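PDB 6SWI: Two-component response regulator from Geobacillus stearothermophilus, which probably binds DNA through its C-terminal helix-turn-helix domain to regulate transcription of the arabinan utilization system. Local coordinates for residues Arg59-Ala63 / Arg80-Asp84; Leu66-Leu72 / Tyr104-Met109. All blocks are in the same frame, centred on the assembly; numbering follows the deposited sequence.

Contact 1 (Arg59-Ala63 / Arg80-Asp84); sequences RMEKA and RVGYD
V81 sets its isopropyl group against one turn of helix 51-69, and the apolar part of the interface is built round it. CG1 of V81 lies 3.8 Å from CG of K62 and 4.2 Å from CB of A63, while its CG2 lies 4.3 Å from CE of M60. The methionine chain is bent at chi2 and chi3, which brings CE back to the loop; there it meets CE1 of the Y83 ring at 3.4 Å, the two side chains crossing at about a right angle. A63 and M60 also touch helix 86-97, through F89 and F93. Residues 81-85 link helix 74-80 to helix 86-97, the two helices of a helix-turn-helix, consistent with the AraC family. G82, with positive phi, is the C' residue of the Schellman motif that closes helix 74-80. Polar contacts gather at R59. Its extended chain passes beside the V81 carbonyl, CD standing 3.0 Å from V81 O, and NE bonds to F18 O instead. One guanidinium face lies under G82 O. From the edge of that plane, NH1 donates to a water 2.8 Å away, and the same water is hydrogen-bonded to Y83 OH at 2.9 Å.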
loop_
_atom_site.group_PDB
_atom_site.type_symbol
_atom_site.label_atom_id
_atom_site.label_comp_id
_atom_site.label_asym_id
_atom_site.label_seq_id
_atom_site.Cartn_x
_atom_site.Cartn_y
_atom_site.Cartn_z
ATOM N N ARG A 59 -0.839 0.159 0.513
ATOM C CA ARG A 59 -0.015 0.856 -0.468
ATOM C C ARG A 59 1.458 0.507 -0.326
ATOM O O ARG A 59 2.144 0.280 -1.329
ATOM C CB ARG A 59 -0.215 2.357 -0.323
ATOM C CG ARG A 59 -1.567 2.807 -0.788
ATOM C CD ARG A 59 -1.822 4.252 -0.447
ATOM N NE ARG A 59 -2.902 4.774 -1.265
ATOM C CZ ARG A 59 -3.493 5.947 -1.091
ATOM N NH1 ARG A 59 -3.142 6.734 -0.087
ATOM N NH2 ARG A 59 -4.445 6.319 -1.932
ATOM N N MET A 60 1.973 0.494 0.903
ATOM C CA MET A 60 3.402 0.264 1.084
ATOM C C MET A 60 3.769 -1.180 0.781
ATOM O O MET A 60 4.855 -1.451 0.250
ATOM C CB MET A 60 3.824 0.682 2.494
ATOM C CG MET A 60 3.648 2.183 2.778
ATOM S SD MET A 60 4.557 3.261 1.632
ATOM C CE MET A 60 3.246 3.902 0.611
ATOM N N GLU A 61 2.873 -2.120 1.080
ATOM C CA GLU A 61 3.157 -3.501 0.715
ATOM C C GLU A 61 3.137 -3.704 -0.801
ATOM O O GLU A 61 3.964 -4.449 -1.337
ATOM C CB GLU A 61 2.246 -4.461 1.470
ATOM C CG GLU A 61 2.417 -4.329 2.989
ATOM C CD GLU A 61 3.510 -5.227 3.561
ATOM O OE1 GLU A 61 4.628 -5.247 2.998
ATOM O OE2 GLU A 61 3.260 -5.888 4.592
ATOM N N LYS A 62 2.230 -3.028 -1.515
ATOM C CA LYS A 62 2.275 -3.083 -2.977
ATOM C C LYS A 62 3.551 -2.441 -3.505
ATOM O O LYS A 62 4.171 -2.948 -4.448
ATOM C CB LYS A 62 1.059 -2.391 -3.589
ATOM C CG LYS A 62 1.054 -2.418 -5.105
ATOM C CD LYS A 62 0.939 -3.847 -5.605
ATOM C CE LYS A 62 0.785 -3.889 -7.094
ATOM N NZ LYS A 62 0.493 -5.272 -7.571
ATOM N N ALA A 63 3.955 -1.323 -2.903
ATOM C CA ALA A 63 5.188 -0.673 -3.330
ATOM C C ALA A 63 6.380 -1.591 -3.134
ATOM O O ALA A 63 7.263 -1.668 -3.993
ATOM C CB ALA A 63 5.397 0.625 -2.552
ATOM N N ARG A 80 1.749 4.550 -8.669
ATOM C CA ARG A 80 0.982 3.316 -8.730
ATOM C C ARG A 80 0.393 2.935 -7.388
ATOM O O ARG A 80 -0.515 2.101 -7.342
ATOM C CB ARG A 80 1.868 2.183 -9.234
ATOM C CG ARG A 80 2.178 2.288 -10.702
ATOM C CD ARG A 80 3.298 1.373 -11.053
ATOM N NE ARG A 80 3.615 1.382 -12.473
ATOM C CZ ARG A 80 3.511 0.325 -13.271
ATOM N NH1 ARG A 80 3.045 -0.835 -12.813
ATOM N NH2 ARG A 80 3.884 0.442 -14.534
ATOM N N VAL A 81 0.882 3.517 -6.298
ATOM C CA VAL A 81 0.335 3.235 -4.982
ATOM C C VAL A 81 -0.329 4.465 -4.362
ATOM O O VAL A 81 -0.477 4.542 -3.144
ATOM C CB VAL A 81 1.340 2.534 -4.046
ATOM C CG1 VAL A 81 1.899 1.298 -4.720
ATOM C CG2 VAL A 81 2.478 3.451 -3.603
ATOM N N GLY A 82 -0.760 5.417 -5.186
ATOM C CA GLY A 82 -1.641 6.465 -4.719
ATOM C C GLY A 82 -0.961 7.711 -4.211
ATOM O O GLY A 82 -1.602 8.494 -3.502
ATOM N N TYR A 83 0.304 7.932 -4.558
ATOM C CA TYR A 83 1.022 9.153 -4.220
ATOM C C TYR A 83 1.336 9.900 -5.506
ATOM O O TYR A 83 2.000 9.355 -6.396
ATOM C CB TYR A 83 2.318 8.826 -3.480
ATOM C CG TYR A 83 2.062 8.325 -2.086
ATOM C CD1 TYR A 83 1.697 7.007 -1.856
ATOM C CD2 TYR A 83 2.160 9.172 -0.997
ATOM C CE1 TYR A 83 1.440 6.551 -0.584
ATOM C CE2 TYR A 83 1.902 8.726 0.283
ATOM C CZ TYR A 83 1.542 7.409 0.483
ATOM O OH TYR A 83 1.284 6.940 1.750
ATOM N N ASP A 84 0.875 11.156 -5.565
ATOM C CA ASP A 84 1.078 12.045 -6.700
ATOM C C ASP A 84 2.536 12.465 -6.849
ATOM O O ASP A 84 2.944 12.879 -7.940
ATOM C CB ASP A 84 0.204 13.300 -6.534
ATOM C CG ASP A 84 -1.290 12.988 -6.500
ATOM O OD1 ASP A 84 -1.736 12.099 -7.249
ATOM O OD2 ASP A 84 -2.028 13.646 -5.732
HETATM O O HOH W 1 -1.494 6.502 2.218
#

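Contact 2 (Leu66-Leu72 / Tyr104-Met109); sequences LLLSTEL and YRRTRM
R105 reaches from helix 101-108 to three backbone carbonyls at the C-terminal end of helix 51-69 and in the turn that follows. NE donates to L67 O at 2.8 Å in a nearly straight bond (165°) that lies in the carbonyl plane, on a lone pair. Farther along, NH1 and NH2 grip L72 O end-on, each at 2.9 Å, with the oxygen almost exactly in the guanidinium plane. NH2 adds a weak bond to T70 O. CD2 of L67 sits over the centre of one guanidinium face, 3.7 Å above it, so the flat group is held by oxygens round it and on that face by a methyl.

The apolar neighbours lie beside this cluster. L68 packs across Y104 at about a right angle, its CG 3.8 Å from CE2, and its CD2 continues to CB of R108, 3.7 Å away. L67 meets the same ring through CD1. With CG anti to the backbone N (chi1 -169°), Y104 directs its ring at these two leucines, and CD of R108 lies over the centre of one ring face. The contact joins the end of the long helix 51-69 to helix 101-108, the last of the domain; in AraC-type domains such a long helix connects the two helix-turn-helix motifs.

In the next shell, T70 OG1 ties the turn carrying two of these carbonyls back to the helix by donating to L66 O at 2.7 Å. Separately, it accepts from L72 N, the bond of an ST turn. Farther out, F93 packs edge-to-face with Y104, and I77 touches both L67 and R105.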
loop_
_atom_site.group_PDB
_atom_site.type_symbol
_atom_site.label_atom_id
_atom_site.label_comp_id
_atom_site.label_asym_id
_atom_site.label_seq_id
_atom_site.Cartn_x
_atom_site.Cartn_y
_atom_site.Cartn_z
ATOM N N LEU A 66 6.463 -4.052 -5.929
ATOM C CA LEU A 66 6.946 -3.466 -7.178
ATOM C C LEU A 66 8.441 -3.186 -7.127
ATOM O O LEU A 66 9.127 -3.305 -8.147
ATOM C CB LEU A 66 6.175 -2.183 -7.488
ATOM C CG LEU A 66 4.700 -2.378 -7.850
ATOM C CD1 LEU A 66 3.991 -1.042 -7.862
ATOM C CD2 LEU A 66 4.560 -3.060 -9.188
ATOM N N LEU A 67 8.967 -2.818 -5.962
ATOM C CA LEU A 67 10.397 -2.562 -5.850
ATOM C C LEU A 67 11.203 -3.822 -6.116
ATOM O O LEU A 67 12.300 -3.749 -6.678
ATOM C CB LEU A 67 10.735 -2.024 -4.458
ATOM C CG LEU A 67 10.329 -0.562 -4.218
ATOM C CD1 LEU A 67 10.373 -0.224 -2.747
ATOM C CD2 LEU A 67 11.233 0.386 -4.990
ATOM N N LEU A 68 10.684 -4.984 -5.726
ATOM C CA LEU A 68 11.444 -6.215 -5.865
ATOM C C LEU A 68 11.171 -6.943 -7.168
ATOM O O LEU A 68 12.046 -7.668 -7.655
ATOM C CB LEU A 68 11.141 -7.151 -4.697
ATOM C CG LEU A 68 11.480 -6.531 -3.344
ATOM C CD1 LEU A 68 11.357 -7.561 -2.230
ATOM C CD2 LEU A 68 12.863 -5.870 -3.335
ATOM N N SER A 69 9.988 -6.779 -7.750
ATOM C CA SER A 69 9.586 -7.565 -8.907
ATOM C C SER A 69 9.587 -6.774 -10.200
ATOM O O SER A 69 9.203 -7.314 -11.235
ATOM C CB SER A 69 8.203 -8.168 -8.681
ATOM O OG SER A 69 7.242 -7.137 -8.667
ATOM N N THR A 70 9.996 -5.515 -10.163
ATOM C CA THR A 70 10.139 -4.705 -11.359
ATOM C C THR A 70 11.364 -3.830 -11.183
ATOM O O THR A 70 11.895 -3.672 -10.079
ATOM C CB THR A 70 8.955 -3.752 -11.611
ATOM O OG1 THR A 70 9.075 -2.596 -10.767
ATOM C CG2 THR A 70 7.608 -4.424 -11.401
ATOM N N GLU A 71 11.788 -3.226 -12.290
ATOM C CA GLU A 71 12.837 -2.221 -12.276
ATOM C C GLU A 71 12.268 -0.821 -12.468
ATOM O O GLU A 71 12.982 0.085 -12.905
ATOM C CB GLU A 71 13.931 -2.563 -13.292
ATOM C CG GLU A 71 14.633 -3.876 -12.940
ATOM C CD GLU A 71 15.620 -4.355 -13.983
ATOM O OE1 GLU A 71 15.549 -3.898 -15.142
ATOM O OE2 GLU A 71 16.470 -5.207 -13.635
ATOM N N LEU A 72 10.998 -0.627 -12.124
ATOM C CA LEU A 72 10.374 0.675 -12.281
ATOM C C LEU A 72 11.098 1.713 -11.431
ATOM O O LEU A 72 11.491 1.421 -10.293
ATOM C CB LEU A 72 8.934 0.631 -11.778
ATOM C CG LEU A 72 7.913 -0.099 -12.643
ATOM C CD1 LEU A 72 6.651 -0.333 -11.843
ATOM C CD2 LEU A 72 7.614 0.685 -13.903
ATOM N N TYR A 104 15.681 -0.484 0.436
ATOM C CA TYR A 104 14.851 -1.684 0.381
ATOM C C TYR A 104 15.257 -2.553 -0.807
ATOM O O TYR A 104 15.468 -3.766 -0.673
ATOM C CB TYR A 104 13.371 -1.275 0.307
ATOM C CG TYR A 104 12.418 -2.431 0.504
ATOM C CD1 TYR A 104 12.019 -2.817 1.779
ATOM C CD2 TYR A 104 11.908 -3.127 -0.580
ATOM C CE1 TYR A 104 11.148 -3.874 1.968
ATOM C CE2 TYR A 104 11.038 -4.199 -0.397
ATOM C CZ TYR A 104 10.669 -4.564 0.879
ATOM O OH TYR A 104 9.819 -5.632 1.081
ATOM N N ARG A 105 15.422 -1.933 -1.975
ATOM C CA ARG A 105 15.886 -2.657 -3.152
ATOM C C ARG A 105 17.293 -3.203 -2.971
ATOM O O ARG A 105 17.553 -4.373 -3.262
ATOM C CB ARG A 105 15.885 -1.721 -4.347
ATOM C CG ARG A 105 14.662 -1.822 -5.158
ATOM C CD ARG A 105 14.741 -0.970 -6.388
ATOM N NE ARG A 105 13.630 -1.325 -7.246
ATOM C CZ ARG A 105 13.073 -0.518 -8.129
ATOM N NH1 ARG A 105 13.500 0.735 -8.271
ATOM N NH2 ARG A 105 12.064 -0.969 -8.850
ATOM N N ARG A 106 18.232 -2.358 -2.542
ATOM C CA ARG A 106 19.616 -2.806 -2.454
ATOM C C ARG A 106 19.750 -4.024 -1.548
ATOM O O ARG A 106 20.542 -4.932 -1.830
ATOM C CB ARG A 106 20.518 -1.665 -1.991
ATOM C CG ARG A 106 20.683 -0.577 -3.038
ATOM C CD ARG A 106 21.724 0.451 -2.632
ATOM N NE ARG A 106 23.083 -0.069 -2.698
ATOM C CZ ARG A 106 23.837 -0.045 -3.792
ATOM N NH1 ARG A 106 23.358 0.471 -4.914
ATOM N NH2 ARG A 106 25.066 -0.541 -3.764
ATOM N N THR A 107 18.970 -4.077 -0.472
ATOM C CA THR A 107 19.104 -5.204 0.437
ATOM C C THR A 107 18.358 -6.441 -0.043
ATOM O O THR A 107 18.807 -7.561 0.232
ATOM C CB THR A 107 18.664 -4.818 1.847
ATOM O OG1 THR A 107 17.327 -4.301 1.815
ATOM C CG2 THR A 107 19.611 -3.775 2.407
ATOM N N ARG A 108 17.253 -6.278 -0.771
ATOM C CA ARG A 108 16.353 -7.393 -1.032
ATOM C C ARG A 108 16.257 -7.847 -2.479
ATOM O O ARG A 108 15.855 -8.990 -2.717
ATOM C CB ARG A 108 14.943 -7.044 -0.547
ATOM C CG ARG A 108 14.867 -6.873 0.958
ATOM C CD ARG A 108 13.624 -6.118 1.337
ATOM N NE ARG A 108 13.413 -6.020 2.779
ATOM C CZ ARG A 108 14.084 -5.198 3.578
ATOM N NH1 ARG A 108 15.033 -4.412 3.089
ATOM N NH2 ARG A 108 13.803 -5.163 4.872
ATOM N N MET A 109 16.605 -7.005 -3.440
ATOM C CA MET A 109 16.336 -7.343 -4.826
ATOM C C MET A 109 17.421 -8.256 -5.392
ATOM O O MET A 109 18.544 -8.336 -4.888
ATOM C CB MET A 109 16.207 -6.071 -5.669
ATOM C CG MET A 109 15.475 -6.241 -6.997
ATOM S SD MET A 109 15.531 -4.753 -8.016
ATOM C CE MET A 109 17.144 -4.119 -7.565
#

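Both contacts draw on helix 51-69, contact 1 from its middle and contact 2 from its C-terminal end, and their centres lie 14 Å apart. Their segments alternate along the chain. They meet directly where R80 of contact 1 packs on L72 and L66 of contact 2: its CZ is 3.5 Å from L72 CD1 and its CD 4.1 Å from L66 CD1. F93 of helix 86-97 is a further shared neighbour, touching M60 of contact 1 and both L67 and Y104 of contact 2. Contact 1 is buried, its centre about 5 Å from the chain centre, whereas contact 2 lies nearer the surface, about 15 Å from it.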